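Local structure of PrgB (Enterococcus faecalis, 6EVU) at residues 201-204 with 209-212; 257-262 with 267-272. The protein is a cell-wall adhesin that promotes aggregation, biofilm formation and conjugation by binding and compacting DNA, this chain being its adhesin domain. All coordinates share one frame; numbering follows the deposited sequence.

Interaction 1: 201-204 with 209-212; sequences NSSL and GHAE. With TRS (2-amino-2-hydroxymethyl-propane-1,3-diol), chain C.
N201 and E212 bring two acceptors together: N201 OD1 stands over the face of the carboxylate, 3.1 Å above E212 CD, without a hydrogen bond to it. The amino group of a Tris molecule, probably from the crystallisation liquor, is bonded to both side chains and probably eases the repulsion. Its N donates to N201 OD1 at 2.8 Å and to E212 OE1, while its O3 donates to E212 OE2, so both carboxylate oxygens are held and the group's rotation is restrained. E212 reaches the ligand because its chain is extended beyond CG. N201 ND2 bonds to D246, and S199, D260 and W301 complete the Tris site. Behind these side chains the backbones run roughly antiparallel, with a single beta bridge between S202 and A211 where the chain enters strand 211-215, an edge of the large antiparallel sheet of this GbpC-type adhesin domain. E212 N bonds to N201 O, and S203 N almost straight to H210 O at 2.8 Å. S203 suits its place because a short hydroxyl can turn back onto the partner backbone: with OG between its own N and carbonyl carbon (chi1 62°), it accepts from H210 N at 3.0 Å. H210 CB points away from 201-204, but chi1 of 79° leaves ND1 3.8 Å from S203 OG, which lies oblique to the imidazole; M286 and S297 touch this side chain. S202 OG accepts from L204 N, an ST turn, and bonds to S241 O. The methyl of A211 lets L204 CD1 close to 3.5 Å from its CB, with Y240 against both. G209, at positive phi (78°), brings its CA 3.5 Å from S203 O in a CA-H...O contact.

Interaction 2: 257-262 with 267-272; sequences SDWDAV and AYFGSG
W259 CB packs against the ring of F269 at CD2, 3.6 Å away, while F269 CB lies over one face of the indole, offset toward its rim. The rings are oblique, planes 41° apart and the five-membered ring of W259 centred 6.0 Å from the F269 ring, so they form neither a stack nor a T. W259 CG stands between its backbone N and carbonyl carbon (chi1 63°), which carries the six-membered ring past F269 until CZ3 is 3.7 Å from the bare CA of G270. F269 CG is anti to its carbonyl carbon (chi1 -75°); its CD1 lies over the centre of the Y268 ring, whose CE2 meets the F269 edge. D260 CB lies over the opposite indole face, toward its rim, while NE1 donates to I245 O, so the large buried ring has its one polar atom satisfied. A267 is small enough for its CB to approach A261 O, and its CA makes a CH...O contact with W259 O at 3.5 Å. A267 O takes G270 N and S271 OG from opposite faces of its carbonyl plane; S271 OG also bonds to N309. Across from this 3-10 segment, 267-269, segment 257-262 bends at D260, the centre of an inverse gamma turn closed by A261 N to W259 O.

How the interactions relate
Both interactions are largely buried, each about 14 Å from the centre of the chain, and their centres lie about 13 Å apart. Interaction 1 joins a loop to the start of strand 211-215 and relies on backbone hydrogen bonds and polar side chains; interaction 2 folds the later loop before strand 272-276 back on itself, chiefly by apolar packing round an aromatic ring, with A261 at its exposed margin. They touch directly, W259 CH2 packing against N201 CA at 3.5 Å. Both border the Tris site, which may mark a pocket, interaction 1 through N201 and E212 and interaction 2 through D260.

Interaction 1: 201-204 with 209-212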
loop_
_atom_site.group_PDB
_atom_site.type_symbol
_atom_site.label_atom_id
_atom_site.label_comp_id
_atom_site.label_asym_id
_atom_site.label_seq_id
_atom_site.Cartn_x
_atom_site.Cartn_y
_atom_site.Cartn_z
ATOM N N ASN A 201 -0.720 -9.740 2.566
ATOM C CA ASN A 201 -0.373 -11.147 2.672
ATOM C C ASN A 201 0.879 -11.330 3.534
ATOM O O ASN A 201 1.697 -10.422 3.707
ATOM C CB ASN A 201 -0.088 -11.766 1.303
ATOM C CG ASN A 201 1.075 -11.063 0.572
ATOM O OD1 ASN A 201 0.972 -9.891 0.221
ATOM N ND2 ASN A 201 2.190 -11.763 0.396
ATOM N N SER A 202 1.054 -12.551 4.026
ATOM C CA SER A 202 2.169 -12.873 4.899
ATOM C C SER A 202 2.535 -14.340 4.759
ATOM O O SER A 202 1.658 -15.212 4.697
ATOM C CB SER A 202 1.849 -12.580 6.359
ATOM O OG SER A 202 2.936 -12.994 7.158
ATOM N N SER A 203 3.838 -14.594 4.708
ATOM C CA SER A 203 4.400 -15.931 4.655
ATOM C C SER A 203 5.294 -16.189 5.864
ATOM O O SER A 203 6.103 -17.118 5.855
ATOM C CB SER A 203 5.175 -16.104 3.351
ATOM O OG SER A 203 6.252 -15.175 3.324
ATOM N N LEU A 204 5.130 -15.393 6.920
ATOM C CA LEU A 204 6.058 -15.376 8.043
ATOM C C LEU A 204 6.023 -16.687 8.820
ATOM O O LEU A 204 4.951 -17.196 9.167
ATOM C CB LEU A 204 5.718 -14.236 8.995
ATOM C CG LEU A 204 6.211 -12.840 8.597
ATOM C CD1 LEU A 204 5.519 -11.864 9.505
ATOM C CD2 LEU A 204 7.736 -12.731 8.714
ATOM N N GLY A 209 10.315 -16.173 5.669
ATOM C CA GLY A 209 9.151 -15.549 5.076
ATOM C C GLY A 209 9.117 -14.040 5.328
ATOM O O GLY A 209 10.054 -13.434 5.870
ATOM N N HIS A 210 8.004 -13.428 4.933
ATOM C CA HIS A 210 7.882 -11.977 5.043
ATOM C C HIS A 210 6.412 -11.611 5.104
ATOM O O HIS A 210 5.549 -12.390 4.692
ATOM C CB HIS A 210 8.579 -11.247 3.871
ATOM C CG HIS A 210 7.800 -11.219 2.593
ATOM N ND1 HIS A 210 7.882 -12.219 1.647
ATOM C CD2 HIS A 210 6.961 -10.287 2.084
ATOM C CE1 HIS A 210 7.097 -11.914 0.625
ATOM N NE2 HIS A 210 6.526 -10.748 0.866
ATOM N N ALA A 211 6.129 -10.388 5.554
ATOM C CA ALA A 211 4.746 -9.915 5.558
ATOM C C ALA A 211 4.678 -8.493 5.018
ATOM O O ALA A 211 5.577 -7.695 5.280
ATOM C CB ALA A 211 4.126 -9.914 6.954
ATOM N N GLU A 212 3.616 -8.215 4.261
ATOM C CA GLU A 212 3.219 -6.842 3.929
ATOM C C GLU A 212 2.450 -6.253 5.113
ATOM O O GLU A 212 1.664 -6.963 5.772
ATOM C CB GLU A 212 2.388 -6.796 2.640
ATOM C CG GLU A 212 3.074 -7.539 1.528
ATOM C CD GLU A 212 2.575 -7.205 0.145
ATOM O OE1 GLU A 212 1.537 -6.520 0.018
ATOM O OE2 GLU A 212 3.193 -7.692 -0.831
HETATM C C TRS C . 0.002 -8.400 -2.994
HETATM C C1 TRS C . -0.666 -9.748 -3.391
HETATM C C2 TRS C . -0.637 -7.215 -3.727
HETATM C C3 TRS C . 1.524 -8.453 -3.293
HETATM N N TRS C . -0.268 -8.222 -1.579
HETATM O O1 TRS C . -0.092 -10.681 -2.480
HETATM O O2 TRS C . -2.031 -7.208 -3.564
HETATM O O3 TRS C . 2.006 -7.092 -3.163
#

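Interaction 2: 257-262 with 267-272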
loop_
_atom_site.group_PDB
_atom_site.type_symbol
_atom_site.label_atom_id
_atom_site.label_comp_id
_atom_site.label_asym_id
_atom_site.label_seq_id
_atom_site.Cartn_x
_atom_site.Cartn_y
_atom_site.Cartn_z
ATOM N N SER A 257 -4.028 -18.383 -2.571
ATOM C CA SER A 257 -5.191 -18.541 -3.438
ATOM C C SER A 257 -6.495 -18.697 -2.650
ATOM O O SER A 257 -7.568 -18.523 -3.233
ATOM C CB SER A 257 -4.983 -19.727 -4.394
ATOM O OG SER A 257 -4.799 -20.963 -3.703
ATOM N N ASP A 258 -6.440 -18.967 -1.340
ATOM C CA ASP A 258 -7.668 -19.124 -0.561
ATOM C C ASP A 258 -8.332 -17.811 -0.174
ATOM O O ASP A 258 -9.449 -17.856 0.352
ATOM C CB ASP A 258 -7.423 -19.896 0.742
ATOM C CG ASP A 258 -7.063 -21.327 0.529
ATOM O OD1 ASP A 258 -7.710 -22.013 -0.301
ATOM O OD2 ASP A 258 -6.153 -21.783 1.250
ATOM N N TRP A 259 -7.678 -16.654 -0.370
ATOM C CA TRP A 259 -8.243 -15.388 0.101
ATOM C C TRP A 259 -7.741 -14.168 -0.681
ATOM O O TRP A 259 -8.492 -13.208 -0.863
ATOM C CB TRP A 259 -7.920 -15.213 1.600
ATOM C CG TRP A 259 -6.461 -15.122 1.853
ATOM C CD1 TRP A 259 -5.580 -16.144 2.040
ATOM C CD2 TRP A 259 -5.694 -13.919 1.888
ATOM N NE1 TRP A 259 -4.298 -15.641 2.211
ATOM C CE2 TRP A 259 -4.354 -14.275 2.120
ATOM C CE3 TRP A 259 -6.028 -12.578 1.773
ATOM C CZ2 TRP A 259 -3.327 -13.327 2.206
ATOM C CZ3 TRP A 259 -4.989 -11.612 1.843
ATOM C CH2 TRP A 259 -3.667 -12.004 2.070
ATOM N N ASP A 260 -6.482 -14.196 -1.143
ATOM C CA ASP A 260 -5.784 -12.981 -1.612
ATOM C C ASP A 260 -6.115 -12.738 -3.082
ATOM O O ASP A 260 -5.340 -12.993 -4.003
ATOM C CB ASP A 260 -4.288 -13.087 -1.389
ATOM C CG ASP A 260 -3.571 -11.734 -1.596
ATOM O OD1 ASP A 260 -4.267 -10.713 -1.871
ATOM O OD2 ASP A 260 -2.327 -11.706 -1.455
ATOM N N ALA A 261 -7.328 -12.274 -3.283
ATOM C CA ALA A 261 -7.778 -11.841 -4.587
ATOM C C ALA A 261 -8.764 -10.722 -4.321
ATOM O O ALA A 261 -9.487 -10.752 -3.324
ATOM C CB ALA A 261 -8.426 -12.975 -5.379
ATOM N N VAL A 262 -8.745 -9.711 -5.174
ATOM C CA VAL A 262 -9.738 -8.662 -5.068
ATOM C C VAL A 262 -11.108 -9.249 -5.350
ATOM O O VAL A 262 -11.310 -9.952 -6.349
ATOM C CB VAL A 262 -9.412 -7.517 -6.030
ATOM C CG1 VAL A 262 -10.587 -6.571 -6.076
ATOM C CG2 VAL A 262 -8.169 -6.806 -5.569
ATOM N N ALA A 267 -11.306 -12.080 1.426
ATOM C CA ALA A 267 -10.281 -11.064 1.248
ATOM C C ALA A 267 -10.066 -10.269 2.517
ATOM O O ALA A 267 -8.993 -9.689 2.714
ATOM C CB ALA A 267 -10.658 -10.134 0.089
ATOM N N TYR A 268 -11.077 -10.227 3.377
ATOM C CA TYR A 268 -10.915 -9.624 4.690
ATOM C C TYR A 268 -9.823 -10.297 5.502
ATOM O O TYR A 268 -9.343 -9.691 6.468
ATOM C CB TYR A 268 -12.253 -9.665 5.453
ATOM C CG TYR A 268 -12.714 -11.010 6.021
ATOM C CD1 TYR A 268 -13.331 -11.969 5.230
ATOM C CD2 TYR A 268 -12.557 -11.294 7.376
ATOM C CE1 TYR A 268 -13.782 -13.188 5.788
ATOM C CE2 TYR A 268 -12.974 -12.478 7.923
ATOM C CZ TYR A 268 -13.588 -13.432 7.134
ATOM O OH TYR A 268 -14.006 -14.624 7.723
ATOM N N PHE A 269 -9.456 -11.549 5.169
ATOM C CA PHE A 269 -8.393 -12.231 5.909
ATOM C C PHE A 269 -7.149 -11.362 5.979
ATOM O O PHE A 269 -6.402 -11.405 6.963
ATOM C CB PHE A 269 -8.022 -13.572 5.259
ATOM C CG PHE A 269 -9.028 -14.683 5.493
ATOM C CD1 PHE A 269 -10.195 -14.460 6.208
ATOM C CD2 PHE A 269 -8.791 -15.952 4.995
ATOM C CE1 PHE A 269 -11.123 -15.512 6.430
ATOM C CE2 PHE A 269 -9.701 -16.990 5.208
ATOM C CZ PHE A 269 -10.866 -16.764 5.922
ATOM N N GLY A 270 -6.910 -10.565 4.945
ATOM C CA GLY A 270 -5.726 -9.724 4.959
ATOM C C GLY A 270 -5.995 -8.235 4.923
ATOM O O GLY A 270 -5.200 -7.489 4.335
ATOM N N SER A 271 -7.030 -7.761 5.620
ATOM C CA SER A 271 -7.416 -6.357 5.546
ATOM C C SER A 271 -7.572 -5.718 6.916
ATOM O O SER A 271 -7.696 -6.384 7.965
ATOM C CB SER A 271 -8.705 -6.173 4.755
ATOM O OG SER A 271 -8.595 -6.827 3.512
ATOM N N GLY A 272 -7.565 -4.392 6.876
ATOM C CA GLY A 272 -7.972 -3.552 7.981
ATOM C C GLY A 272 -8.673 -2.345 7.395
ATOM O O GLY A 272 -8.827 -2.235 6.175
#